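Alpha-glucosidase YIHQ (Escherichia coli, PDB 5AEG) hydrolyses sulfoquinovosyl diacylglycerides and simple sulfoquinovosides such as sulfoquinovosyl glycerol, releasing sulfoquinovose for sulfoglycolysis and so probably allowing use of plant sulfolipids. Local coordinates at residues 303-307 with 341-345; 347-353 with 379-385; 430-434 with 454-460; 354-358 with 413-417; 263-269 with 313-319. All coordinates share one frame; numbering follows the deposited sequence.

Interaction 1 of 5, residues 303-307 with 341-345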
# COMPACT_ATOMS: atom_id res chain seq x y z
N MET A 303 -1.36 7.49 -23.24
CA MET A 303 -0.20 7.28 -24.08
C MET A 303 1.03 7.22 -23.18
O MET A 303 1.38 8.20 -22.46
CB MET A 303 -0.13 8.45 -25.12
CG MET A 303 1.09 8.51 -26.02
SD MET A 303 0.99 7.25 -27.31
CE MET A 303 -0.45 7.72 -28.24
N TRP A 304 1.73 6.09 -23.19
CA TRP A 304 2.85 5.93 -22.27
C TRP A 304 4.19 6.54 -22.72
O TRP A 304 5.22 5.85 -22.91
CB TRP A 304 3.01 4.45 -21.89
CG TRP A 304 1.89 3.87 -21.06
CD1 TRP A 304 0.72 4.44 -20.75
CD2 TRP A 304 1.87 2.59 -20.46
NE1 TRP A 304 -0.07 3.57 -20.03
CE2 TRP A 304 0.63 2.43 -19.84
CE3 TRP A 304 2.77 1.54 -20.44
CZ2 TRP A 304 0.30 1.28 -19.15
CZ3 TRP A 304 2.39 0.37 -19.74
CH2 TRP A 304 1.21 0.29 -19.10
N ASN A 305 4.18 7.84 -22.96
CA ASN A 305 5.39 8.59 -23.22
C ASN A 305 5.30 9.89 -22.41
O ASN A 305 4.46 10.72 -22.71
CB ASN A 305 5.52 8.87 -24.73
CG ASN A 305 6.93 9.34 -25.10
OD1 ASN A 305 7.86 8.56 -25.08
ND2 ASN A 305 7.09 10.61 -25.28
N TRP A 306 6.22 10.06 -21.47
CA TRP A 306 6.11 10.96 -20.32
C TRP A 306 6.64 12.37 -20.65
O TRP A 306 7.62 12.90 -20.11
CB TRP A 306 6.71 10.33 -19.04
CG TRP A 306 6.42 8.89 -18.97
CD1 TRP A 306 7.33 7.87 -18.90
CD2 TRP A 306 5.16 8.28 -18.91
NE1 TRP A 306 6.72 6.67 -18.86
CE2 TRP A 306 5.38 6.88 -18.93
CE3 TRP A 306 3.84 8.76 -18.98
CZ2 TRP A 306 4.37 5.99 -18.87
CZ3 TRP A 306 2.83 7.86 -18.92
CH2 TRP A 306 3.08 6.50 -18.88
N LYS A 307 5.84 12.99 -21.52
CA LYS A 307 6.07 14.34 -21.94
C LYS A 307 4.73 14.96 -22.28
O LYS A 307 3.84 14.27 -22.84
CB LYS A 307 6.98 14.26 -23.15
CG LYS A 307 7.57 15.53 -23.69
CD LYS A 307 8.89 15.19 -24.44
CE LYS A 307 8.89 13.93 -25.38
NZ LYS A 307 10.05 12.96 -25.21
N ASP A 341 6.88 2.59 -29.49
CA ASP A 341 6.83 3.41 -30.70
C ASP A 341 7.09 4.90 -30.47
O ASP A 341 6.86 5.66 -31.37
CB ASP A 341 5.50 3.21 -31.40
CG ASP A 341 4.29 3.67 -30.55
OD1 ASP A 341 4.31 3.73 -29.28
OD2 ASP A 341 3.24 3.88 -31.14
N LYS A 342 7.52 5.34 -29.28
CA LYS A 342 7.69 6.77 -28.95
C LYS A 342 9.08 7.04 -28.53
O LYS A 342 9.87 6.11 -28.36
CB LYS A 342 6.64 7.20 -27.87
CG LYS A 342 5.22 7.02 -28.39
CD LYS A 342 4.90 8.20 -29.32
CE LYS A 342 3.60 8.02 -30.06
NZ LYS A 342 3.51 9.08 -31.06
N ASP A 343 9.35 8.32 -28.31
CA ASP A 343 10.67 8.92 -28.17
C ASP A 343 11.46 8.36 -27.04
O ASP A 343 12.66 8.07 -27.19
CB ASP A 343 10.52 10.40 -27.76
CG ASP A 343 10.11 11.28 -28.88
OD1 ASP A 343 10.10 10.79 -30.05
OD2 ASP A 343 9.81 12.47 -28.56
N LEU A 344 10.84 8.32 -25.84
CA LEU A 344 11.63 7.89 -24.67
C LEU A 344 12.15 6.50 -24.80
O LEU A 344 13.27 6.26 -24.36
CB LEU A 344 10.87 7.97 -23.31
CG LEU A 344 10.44 9.37 -22.93
CD1 LEU A 344 9.66 9.35 -21.61
CD2 LEU A 344 11.64 10.30 -22.75
N CYS A 345 11.37 5.58 -25.34
CA CYS A 345 11.79 4.17 -25.44
C CYS A 345 12.94 4.06 -26.48
O CYS A 345 13.83 3.23 -26.32
CB CYS A 345 10.65 3.27 -25.91
SG CYS A 345 10.97 1.48 -25.74
O HOH W 1 8.45 5.94 -25.15

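Interaction 2 of 5, residues 347-353 with 379-385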
# COMPACT_ATOMS: atom_id res chain seq x y z
N GLU A 347 15.19 6.40 -27.18
CA GLU A 347 16.33 6.85 -26.42
C GLU A 347 16.89 5.79 -25.45
O GLU A 347 18.10 5.51 -25.42
CB GLU A 347 15.97 8.15 -25.73
CG GLU A 347 17.07 8.73 -24.85
CD GLU A 347 16.76 10.15 -24.36
OE1 GLU A 347 15.59 10.47 -24.05
OE2 GLU A 347 17.72 10.95 -24.25
N ALA A 348 16.01 5.19 -24.69
CA ALA A 348 16.35 4.05 -23.86
C ALA A 348 17.01 2.89 -24.61
O ALA A 348 18.03 2.38 -24.17
CB ALA A 348 15.09 3.53 -23.13
N ALA A 349 16.41 2.48 -25.73
CA ALA A 349 16.99 1.40 -26.54
C ALA A 349 18.40 1.82 -26.96
O ALA A 349 19.32 1.03 -26.88
CB ALA A 349 16.13 1.07 -27.74
N GLN A 350 18.58 3.08 -27.34
CA GLN A 350 19.91 3.52 -27.82
C GLN A 350 20.97 3.49 -26.76
O GLN A 350 22.13 3.26 -27.08
CB GLN A 350 19.90 4.94 -28.32
CG GLN A 350 19.18 5.15 -29.61
CD GLN A 350 18.96 6.63 -29.85
OE1 GLN A 350 19.68 7.49 -29.28
NE2 GLN A 350 17.96 6.95 -30.67
N HIS A 351 20.61 3.78 -25.50
CA HIS A 351 21.60 3.84 -24.45
C HIS A 351 21.70 2.58 -23.57
O HIS A 351 22.48 2.57 -22.63
CB HIS A 351 21.38 5.06 -23.61
CG HIS A 351 21.62 6.33 -24.34
ND1 HIS A 351 20.78 6.80 -25.34
CD2 HIS A 351 22.62 7.25 -24.22
CE1 HIS A 351 21.25 7.95 -25.79
NE2 HIS A 351 22.35 8.25 -25.13
N GLY A 352 20.96 1.53 -23.90
CA GLY A 352 20.95 0.26 -23.11
C GLY A 352 20.23 0.44 -21.73
O GLY A 352 20.59 -0.20 -20.74
N TYR A 353 19.25 1.35 -21.69
CA TYR A 353 18.50 1.67 -20.44
C TYR A 353 17.31 0.72 -20.13
O TYR A 353 16.64 0.86 -19.06
CB TYR A 353 17.99 3.13 -20.51
CG TYR A 353 19.05 4.25 -20.47
CD1 TYR A 353 20.35 4.01 -20.06
CD2 TYR A 353 18.72 5.57 -20.84
CE1 TYR A 353 21.30 5.01 -20.01
CE2 TYR A 353 19.68 6.59 -20.80
CZ TYR A 353 20.97 6.27 -20.37
OH TYR A 353 21.97 7.18 -20.27
N ASN A 379 20.09 -0.22 -13.48
CA ASN A 379 21.15 0.45 -14.24
C ASN A 379 21.29 1.88 -13.78
O ASN A 379 20.41 2.73 -13.97
CB ASN A 379 20.83 0.36 -15.72
CG ASN A 379 21.87 1.09 -16.62
OD1 ASN A 379 22.63 1.95 -16.17
ND2 ASN A 379 21.84 0.74 -17.85
N PRO A 380 22.40 2.18 -13.14
CA PRO A 380 22.46 3.53 -12.55
C PRO A 380 22.32 4.72 -13.55
O PRO A 380 21.86 5.83 -13.17
CB PRO A 380 23.83 3.55 -11.86
CG PRO A 380 24.29 2.12 -11.77
CD PRO A 380 23.61 1.37 -12.87
N GLU A 381 22.67 4.53 -14.81
CA GLU A 381 22.49 5.60 -15.78
C GLU A 381 21.02 5.67 -16.23
O GLU A 381 20.51 6.75 -16.48
CB GLU A 381 23.38 5.39 -17.00
CG GLU A 381 24.86 5.47 -16.67
CD GLU A 381 25.69 4.81 -17.76
OE1 GLU A 381 25.43 5.06 -18.97
OE2 GLU A 381 26.60 4.02 -17.40
N ALA A 382 20.38 4.51 -16.35
CA ALA A 382 18.95 4.48 -16.72
C ALA A 382 18.10 5.15 -15.60
O ALA A 382 17.17 5.92 -15.89
CB ALA A 382 18.51 3.08 -16.98
N TYR A 383 18.46 4.84 -14.34
CA TYR A 383 17.83 5.43 -13.14
C TYR A 383 17.96 6.91 -13.12
O TYR A 383 16.94 7.61 -13.00
CB TYR A 383 18.42 4.80 -11.88
CG TYR A 383 17.85 5.30 -10.59
CD1 TYR A 383 18.33 6.46 -10.00
CD2 TYR A 383 16.82 4.62 -9.95
CE1 TYR A 383 17.84 6.92 -8.80
CE2 TYR A 383 16.30 5.08 -8.74
CZ TYR A 383 16.79 6.23 -8.16
OH TYR A 383 16.26 6.68 -6.97
N ALA A 384 19.20 7.40 -13.30
CA ALA A 384 19.51 8.84 -13.45
C ALA A 384 18.73 9.50 -14.55
O ALA A 384 18.20 10.62 -14.37
CB ALA A 384 21.02 9.09 -13.68
N TRP A 385 18.70 8.82 -15.68
CA TRP A 385 18.00 9.30 -16.88
C TRP A 385 16.50 9.47 -16.63
O TRP A 385 15.92 10.43 -17.02
CB TRP A 385 18.17 8.29 -18.02
CG TRP A 385 17.27 8.44 -19.25
CD1 TRP A 385 17.32 9.41 -20.24
CD2 TRP A 385 16.17 7.60 -19.61
NE1 TRP A 385 16.35 9.20 -21.17
CE2 TRP A 385 15.62 8.10 -20.81
CE3 TRP A 385 15.62 6.45 -19.06
CZ2 TRP A 385 14.56 7.50 -21.43
CZ3 TRP A 385 14.57 5.85 -19.68
CH2 TRP A 385 14.05 6.37 -20.86
O HOH W 2 23.36 1.82 -20.01

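Interaction 3 of 5, residues 430-434 with 454-460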
# COMPACT_ATOMS: atom_id res chain seq x y z
N PRO A 430 9.06 -2.02 -6.52
CA PRO A 430 8.27 -0.84 -6.13
C PRO A 430 9.02 0.22 -5.36
O PRO A 430 8.95 1.43 -5.66
CB PRO A 430 7.09 -1.47 -5.30
CG PRO A 430 6.96 -2.84 -5.85
CD PRO A 430 8.40 -3.29 -6.16
N ALA A 431 9.76 -0.15 -4.32
CA ALA A 431 10.48 0.91 -3.59
C ALA A 431 11.65 1.55 -4.40
O ALA A 431 11.99 2.72 -4.13
CB ALA A 431 11.00 0.40 -2.32
N LEU A 432 12.19 0.80 -5.37
CA LEU A 432 13.22 1.34 -6.27
C LEU A 432 12.59 2.45 -7.13
O LEU A 432 13.12 3.57 -7.26
CB LEU A 432 13.74 0.23 -7.15
CG LEU A 432 15.02 0.44 -7.95
CD1 LEU A 432 16.13 1.04 -7.09
CD2 LEU A 432 15.42 -0.95 -8.51
N TRP A 433 11.40 2.16 -7.66
CA TRP A 433 10.59 3.15 -8.40
C TRP A 433 10.19 4.33 -7.54
O TRP A 433 10.33 5.48 -7.95
CB TRP A 433 9.43 2.39 -9.08
CG TRP A 433 8.36 3.18 -9.74
CD1 TRP A 433 7.04 2.93 -9.67
CD2 TRP A 433 8.53 4.26 -10.66
NE1 TRP A 433 6.35 3.78 -10.50
CE2 TRP A 433 7.23 4.67 -11.06
CE3 TRP A 433 9.63 4.99 -11.12
CZ2 TRP A 433 7.01 5.74 -11.92
CZ3 TRP A 433 9.42 6.04 -12.00
CH2 TRP A 433 8.09 6.42 -12.40
N ALA A 434 9.79 4.06 -6.29
CA ALA A 434 9.47 5.09 -5.37
C ALA A 434 10.72 6.02 -5.11
O ALA A 434 10.60 7.26 -5.08
CB ALA A 434 8.95 4.53 -4.04
N MET A 454 1.40 6.52 -5.00
CA MET A 454 1.69 5.23 -5.59
C MET A 454 0.73 4.20 -5.13
O MET A 454 0.16 4.30 -4.01
CB MET A 454 3.14 4.78 -5.11
CG MET A 454 4.16 5.81 -5.50
SD MET A 454 5.85 5.22 -5.29
CE MET A 454 6.03 4.01 -6.61
N ARG A 455 0.56 3.13 -5.93
CA ARG A 455 -0.11 1.97 -5.40
C ARG A 455 0.82 0.84 -4.97
O ARG A 455 0.63 0.27 -3.94
CB ARG A 455 -1.20 1.42 -6.32
CG ARG A 455 -0.83 0.87 -7.68
CD ARG A 455 -2.11 0.41 -8.45
NE ARG A 455 -1.69 0.29 -9.86
CZ ARG A 455 -1.36 -0.81 -10.55
NH1 ARG A 455 -1.49 -2.02 -10.10
NH2 ARG A 455 -0.87 -0.70 -11.76
N ALA A 456 1.77 0.47 -5.82
CA ALA A 456 2.77 -0.51 -5.44
C ALA A 456 3.73 -0.04 -4.39
O ALA A 456 4.04 1.15 -4.33
CB ALA A 456 3.52 -0.99 -6.69
N GLY A 457 4.18 -1.01 -3.58
CA GLY A 457 5.17 -0.78 -2.62
C GLY A 457 5.99 -1.93 -2.20
O GLY A 457 5.66 -3.06 -2.50
N SER A 458 7.10 -1.62 -1.51
CA SER A 458 7.93 -2.64 -0.93
C SER A 458 8.76 -1.98 0.16
O SER A 458 8.66 -0.78 0.39
CB SER A 458 8.85 -3.29 -2.00
OG SER A 458 9.76 -2.39 -2.61
N THR A 459 9.54 -2.78 0.86
CA THR A 459 10.40 -2.29 1.95
C THR A 459 11.15 -1.04 1.55
O THR A 459 11.84 -1.04 0.56
CB THR A 459 11.35 -3.42 2.41
OG1 THR A 459 10.59 -4.55 2.88
CG2 THR A 459 12.22 -2.90 3.47
N GLY A 460 10.95 0.05 2.29
CA GLY A 460 11.54 1.36 1.96
C GLY A 460 10.56 2.40 1.42
O GLY A 460 10.84 3.62 1.41

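Interaction 4 of 5, residues 354-358 with 413-417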
# COMPACT_ATOMS: atom_id res chain seq x y z
N LEU A 354 17.02 -0.23 -21.04
CA LEU A 354 15.96 -1.22 -20.88
C LEU A 354 16.45 -2.53 -20.31
O LEU A 354 17.62 -2.88 -20.46
CB LEU A 354 15.24 -1.45 -22.19
CG LEU A 354 14.60 -0.21 -22.84
CD1 LEU A 354 13.97 -0.53 -24.18
CD2 LEU A 354 13.51 0.39 -21.94
N ALA A 355 15.58 -3.21 -19.55
CA ALA A 355 15.83 -4.57 -19.16
C ALA A 355 15.92 -5.41 -20.40
O ALA A 355 15.28 -5.12 -21.40
CB ALA A 355 14.67 -5.11 -18.31
N LYS A 356 16.61 -6.54 -20.29
CA LYS A 356 16.66 -7.50 -21.41
C LYS A 356 15.96 -8.80 -21.22
O LYS A 356 15.53 -9.16 -20.11
CB LYS A 356 18.14 -7.78 -21.70
CG LYS A 356 18.72 -6.64 -22.55
CD LYS A 356 19.96 -6.04 -21.96
CE LYS A 356 20.67 -5.14 -22.99
NZ LYS A 356 19.82 -4.47 -24.02
N ASP A 357 15.77 -9.51 -22.33
CA ASP A 357 15.21 -10.84 -22.35
C ASP A 357 16.34 -11.88 -22.46
O ASP A 357 17.50 -11.50 -22.43
CB ASP A 357 14.08 -10.99 -23.37
CG ASP A 357 14.52 -10.94 -24.84
OD1 ASP A 357 15.73 -11.00 -25.17
OD2 ASP A 357 13.57 -10.89 -25.65
N ALA A 358 15.98 -13.15 -22.41
CA ALA A 358 17.02 -14.23 -22.29
C ALA A 358 17.93 -14.20 -23.52
O ALA A 358 19.16 -14.27 -23.40
CB ALA A 358 16.36 -15.59 -22.12
N ASP A 413 11.15 -13.04 -16.08
CA ASP A 413 12.12 -13.46 -17.14
C ASP A 413 12.83 -12.26 -17.77
O ASP A 413 13.31 -12.37 -18.90
CB ASP A 413 11.42 -14.36 -18.16
CG ASP A 413 10.33 -13.70 -18.88
OD1 ASP A 413 10.01 -12.55 -18.54
OD2 ASP A 413 9.73 -14.32 -19.77
N THR A 414 12.93 -11.13 -17.04
CA THR A 414 13.85 -10.08 -17.40
C THR A 414 15.24 -10.40 -16.86
O THR A 414 15.37 -11.18 -15.89
CB THR A 414 13.47 -8.71 -16.80
OG1 THR A 414 13.25 -8.87 -15.38
CG2 THR A 414 12.22 -8.18 -17.49
N TYR A 415 16.24 -9.76 -17.49
CA TYR A 415 17.63 -9.82 -17.12
C TYR A 415 18.04 -8.40 -16.90
O TYR A 415 17.85 -7.54 -17.77
CB TYR A 415 18.47 -10.50 -18.24
CG TYR A 415 18.12 -11.93 -18.31
CD1 TYR A 415 16.99 -12.33 -18.96
CD2 TYR A 415 18.85 -12.88 -17.59
CE1 TYR A 415 16.59 -13.65 -18.94
CE2 TYR A 415 18.46 -14.21 -17.58
CZ TYR A 415 17.32 -14.57 -18.25
OH TYR A 415 16.89 -15.85 -18.30
N LEU A 416 18.57 -8.17 -15.70
CA LEU A 416 18.82 -6.88 -15.16
C LEU A 416 20.29 -6.55 -15.11
O LEU A 416 21.12 -7.44 -14.91
CB LEU A 416 18.27 -6.80 -13.73
CG LEU A 416 16.77 -7.08 -13.81
CD1 LEU A 416 16.22 -7.58 -12.54
CD2 LEU A 416 16.03 -5.87 -14.40
N HIS A 417 20.56 -5.25 -15.20
CA HIS A 417 21.91 -4.70 -15.22
C HIS A 417 22.74 -5.05 -14.01
O HIS A 417 23.94 -5.24 -14.15
CB HIS A 417 21.86 -3.22 -15.35
CG HIS A 417 23.18 -2.58 -15.62
ND1 HIS A 417 24.00 -2.14 -14.61
CD2 HIS A 417 23.80 -2.28 -16.78
CE1 HIS A 417 25.10 -1.62 -15.14
NE2 HIS A 417 25.00 -1.68 -16.45
O HOH W 3 13.45 -13.60 -21.32

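Interaction 5 of 5, residues 263-269 with 313-319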
# COMPACT_ATOMS: atom_id res chain seq x y z
N GLY A 263 -9.53 14.31 -21.12
CA GLY A 263 -10.16 14.86 -22.31
C GLY A 263 -9.70 16.23 -22.76
O GLY A 263 -10.33 16.82 -23.69
N GLY A 264 -8.66 16.74 -22.11
CA GLY A 264 -7.92 17.89 -22.51
C GLY A 264 -8.22 19.20 -21.74
O GLY A 264 -8.98 19.23 -20.78
N THR A 265 -7.49 20.25 -22.09
CA THR A 265 -7.40 21.47 -21.29
C THR A 265 -8.70 22.11 -21.07
O THR A 265 -9.05 22.54 -19.96
CB THR A 265 -6.49 22.51 -22.00
OG1 THR A 265 -5.30 21.83 -22.33
CG2 THR A 265 -6.09 23.68 -21.06
N GLU A 266 -9.46 22.20 -22.15
CA GLU A 266 -10.74 22.90 -22.05
C GLU A 266 -11.84 22.10 -21.27
O GLU A 266 -12.69 22.72 -20.59
CB GLU A 266 -11.19 23.45 -23.43
CG GLU A 266 -10.35 24.71 -23.78
CD GLU A 266 -10.49 25.90 -22.73
OE1 GLU A 266 -11.57 26.50 -22.58
OE2 GLU A 266 -9.54 26.25 -21.98
N VAL A 267 -11.85 20.78 -21.39
CA VAL A 267 -12.74 19.93 -20.60
C VAL A 267 -12.39 20.12 -19.09
O VAL A 267 -13.29 20.24 -18.26
CB VAL A 267 -12.67 18.42 -21.03
CG1 VAL A 267 -13.41 17.53 -20.01
CG2 VAL A 267 -13.38 18.18 -22.36
N CYS A 268 -11.10 20.20 -18.80
CA CYS A 268 -10.65 20.39 -17.42
C CYS A 268 -11.13 21.74 -16.92
O CYS A 268 -11.68 21.87 -15.84
CB CYS A 268 -9.14 20.30 -17.29
SG CYS A 268 -8.42 18.64 -17.47
N GLN A 269 -10.97 22.75 -17.77
CA GLN A 269 -11.43 24.10 -17.46
C GLN A 269 -12.89 24.21 -17.13
O GLN A 269 -13.22 24.83 -16.06
CB GLN A 269 -11.10 25.07 -18.64
CG GLN A 269 -11.19 26.54 -18.26
CD GLN A 269 -10.37 27.00 -17.11
OE1 GLN A 269 -9.10 26.95 -17.09
NE2 GLN A 269 -11.08 27.59 -16.14
N TYR A 313 -3.58 18.39 -24.81
CA TYR A 313 -3.65 19.43 -23.76
C TYR A 313 -3.03 20.74 -24.29
O TYR A 313 -2.02 21.23 -23.79
CB TYR A 313 -2.94 18.98 -22.46
CG TYR A 313 -3.88 18.14 -21.69
CD1 TYR A 313 -4.09 16.78 -22.01
CD2 TYR A 313 -4.68 18.70 -20.71
CE1 TYR A 313 -5.07 16.00 -21.33
CE2 TYR A 313 -5.67 17.97 -20.05
CZ TYR A 313 -5.82 16.61 -20.31
OH TYR A 313 -6.80 15.95 -19.72
N PRO A 314 -3.72 21.36 -25.28
CA PRO A 314 -3.21 22.67 -25.74
C PRO A 314 -3.15 23.72 -24.63
O PRO A 314 -4.11 23.82 -23.79
CB PRO A 314 -4.20 23.06 -26.83
CG PRO A 314 -5.49 22.36 -26.51
CD PRO A 314 -5.04 21.00 -25.88
N GLN A 315 -2.02 24.44 -24.63
CA GLN A 315 -1.77 25.64 -23.77
C GLN A 315 -1.64 25.23 -22.29
O GLN A 315 -1.81 26.04 -21.41
CB GLN A 315 -2.87 26.74 -23.94
CG GLN A 315 -3.21 27.13 -25.37
CD GLN A 315 -4.12 28.34 -25.45
OE1 GLN A 315 -5.36 28.24 -25.44
NE2 GLN A 315 -3.52 29.49 -25.46
N LEU A 316 -1.31 23.96 -22.01
CA LEU A 316 -1.30 23.52 -20.64
C LEU A 316 -0.19 24.24 -19.86
O LEU A 316 -0.36 24.53 -18.71
CB LEU A 316 -1.08 21.99 -20.60
CG LEU A 316 -0.90 21.39 -19.17
CD1 LEU A 316 -2.18 21.57 -18.48
CD2 LEU A 316 -0.47 19.93 -19.30
N ASP A 317 0.94 24.55 -20.51
CA ASP A 317 2.08 25.21 -19.83
C ASP A 317 1.65 26.54 -19.26
O ASP A 317 1.92 26.81 -18.08
CB ASP A 317 3.31 25.34 -20.73
CG ASP A 317 3.03 25.95 -22.09
OD1 ASP A 317 1.84 26.27 -22.48
OD2 ASP A 317 4.05 26.10 -22.76
N SER A 318 0.89 27.32 -20.03
CA SER A 318 0.40 28.59 -19.50
C SER A 318 -0.84 28.40 -18.60
O SER A 318 -1.02 29.18 -17.64
CB SER A 318 0.08 29.61 -20.60
OG SER A 318 -0.89 29.09 -21.49
N ARG A 319 -1.69 27.43 -18.93
CA ARG A 319 -2.87 27.18 -18.11
C ARG A 319 -2.50 26.78 -16.67
O ARG A 319 -3.24 27.17 -15.76
CB ARG A 319 -3.89 26.17 -18.73
CG ARG A 319 -5.29 26.25 -18.14
CD ARG A 319 -5.91 27.67 -18.22
NE ARG A 319 -6.09 28.01 -19.62
CZ ARG A 319 -7.13 27.62 -20.35
NH1 ARG A 319 -8.13 26.92 -19.84
NH2 ARG A 319 -7.14 27.86 -21.66

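Interaction 1 of 5, residues 303-307 with 341-345
The amide oxygen OD1 of N305 is gripped twice, by L344 N at 3.1 Å and by a water whose oxygen lies 2.7 Å from it. L344 N meets that oxygen on a lone pair and in the carbonyl plane, while the water in turn accepts from C345 N. Two backbone N-H groups in the first turn of helix 343-351 are thus served by one side chain, directly and through water. N305 can reach them because CG stands anti to the backbone N (chi1 -165°), and OD1 also rests 3.3 Å from K342 CB. Beside this bond L344 CD1 packs 3.9 Å from CD1 of W306 and closer still to W306 N, an apolar cover over a backbone N-H that is buried with no partner in the model.

The loop after strand 299-302 belongs to the TIM-barrel domain of family GH31 and carries W304 of the substrate site; here its neighbouring residues are fastened to the start of a helix. W306 itself turns its NE1 to the carbonyl of Y337. Farther along, K307 NZ approaches D343 OD2 at 3.4 Å, a salt bridge with a weak hydrogen bond, and on the other flank M303 SD touches K342 CE, the two side chains crossing at about a right angle.

Interaction 2 of 5, residues 347-353 with 379-385
A Schellman motif at the end of one helix meets the capped start of another within the TIM-barrel domain: the chain leaves helix 343-351 at G352, with positive phi, and N379 is the N-cap of helix 380-395. Between them Y353 lies wedged. One face of its ring receives A382 CA in a CH-pi contact, 3.9 Å from the ring centroid, with E381 O over the same face toward the rim; the opposite face is covered by H351 CB, over its centre. Y353 CE2 reaches W385 CG at 3.4 Å, the two rings meeting obliquely with planes at 39°.

Setting CG anti to its own backbone N (chi1 167°) puts one face of the W385 indole against Y353 CD2 and brings its CH2 to 3.8 Å from A348 CB. The edge of the same indole faces E347, whose OE1 lies in the ring plane and takes a weak but fairly straight bond from NE1 at 3.2 Å.

N379 divides its amide between two tasks. OD1 caps its own helix, accepting from E381 N and, weakly, from A382 N. ND2 turns across to the other segment, making a weak, bent bond to G352 O at 3.3 Å and donating to a water 2.9 Å away, which itself donates to H351 O.

Interaction 3 of 5, residues 430-434 with 454-460
P430 and A431 of helix 422-444 run close against the irregular segment 454-460, extended through A456 to S458, with CA atoms 4.7 Å apart at P430 and G457, and they do so at a kink in the helix. P430 has no N-H to give, and the N-H of A431, also without a bond to the preceding turn, goes to S458 OG at 2.8 Å. That OG is held between the backbone N and the carbonyl carbon (chi1 62°), so a side chain supplies the acceptor that the helix does not. For P430 the neighbour is backbone: CB lies 3.3 Å from G457 C, a snug fit against a glycine, with A456 CB alongside at 3.9 Å. The methyl of A431 rests against S458 OG and T459 O.

At the other end M454, bent at chi3, lies against W433 and A434. CE touches W433 CD1 at 3.4 Å, an apolar contact, while SD sits 3.4 Å from A434 CB and makes an oblique Met-aromatic contact with the indole. The polar edge of that indole looks elsewhere, NE1 donating to the carbonyl of the nucleophile D405.

The segment continues strand 451-454 of the parallel barrel toward helix 461-464. M454 and W433 both pack on A404 of strand 401-404, while R455, next to M454, forms salt bridges with D405 and E408, placing this helix-to-loop contact beside the active site.

Interaction 4 of 5, residues 354-358 with 413-417
K356 and Y415 form the tight part of this contact, a single antiparallel bridge of the hydrogen-bonded kind. K356 N donates to Y415 O at 3.0 Å and Y415 N to K356 O at 2.8 Å, the first bond nearly straight at 167°, the second more bent. K356 O also meets T414 CA at 3.3 Å in a CA-H...O contact, so this carbonyl is approached by two groups of the other segment. On the buried side A355 CB lies against T414 CG2 and L416 CD2, methyl to methyl at 4.0 Å and 4.2 Å.

The other end, between the exposed Y415 and A358, has no direct backbone bond. With CG anti to its carbonyl carbon (chi1 -69°), Y415 lays its ring beside the chain at D357 and A358: CE1 comes 3.4 Å from A358 CA and a little farther from its methyl, while CD1 brushes the D357 carbonyl carbon. There the backbones have separated, and a water replaces the direct bond, accepting from A358 N and donating to D413 O at 2.7 Å. The charged ends of K356 and D357 turn from the bridge to D362 and S359.

Both segments are loops of the TIM-barrel domain, one following helix 343-351 and the other leading into helix 422-444. L354 packs back on the former helix, while L416 and T414 lean on the latter, and A355 bonds onward to V374 of strand 370-374.

Interaction 5 of 5, residues 263-269 with 313-319
G264 opens the contact, its CA over one face of the Y313 ring, 3.4 Å from the ring centroid in a close CH-pi contact. Its N makes a weak hydrogen bond of 3.1 Å to Y313 OH, whose stronger partner is D289. Both G263 and G264 have backbone angles at which a side chain would jam against the preceding carbonyl oxygen; G264 is the N-cap of helix 265-277.

T265 follows. Its OG1, anti to the carbonyl carbon (chi1 -51°), donates to P314 O at 2.7 Å from above the carbonyl plane, while CG2 lies over one face of the R319 guanidinium. That P314 carbonyl belongs to a type II turn, Y313 to L316, leading into helix 316-325. The two segments thus pair the starts of two helices on the outside of the TIM barrel, each directly after a loop.

E266 bends at chi2 to present OE2 to R319 in a salt bridge. Both terminal nitrogens grip this one oxygen in the guanidinium plane, NH1 at 2.6 Å nearly along the C-O axis and NH2 at 2.9 Å from the anti side; the carboxylate plane is turned 72° from the guanidinium. C268 then sets SG at the edge of the Y313 ring, 3.8 Å from CE2. One turn past T265, R319 NH1 gives its other bond to Q269 OE1, at 2.9 Å, an oxygen shared with W323 NE1.

How the interactions relate
All five contacts lie within the TIM-barrel domain, but at different depths. Interaction 3 is the buried one, about 9 Å from the chain's centre to its own and beside the active site, and relies on methyl, proline and sulfur contacts plus one bond to a kinked helix. The other four are partly buried, with centres 26 to 31 Å out: interaction 1 uses water and a weak salt bridge, interaction 2 aromatic packing, interaction 4 backbone pairing. Interactions 1 and 2 share helix 343-351, using its start and its end, and touch where L344 O meets W385. L354, at the edge of interaction 4, packs on both C345 and A348. Interaction 5 stands apart, built on an arginine, a tyrosine and a threonine.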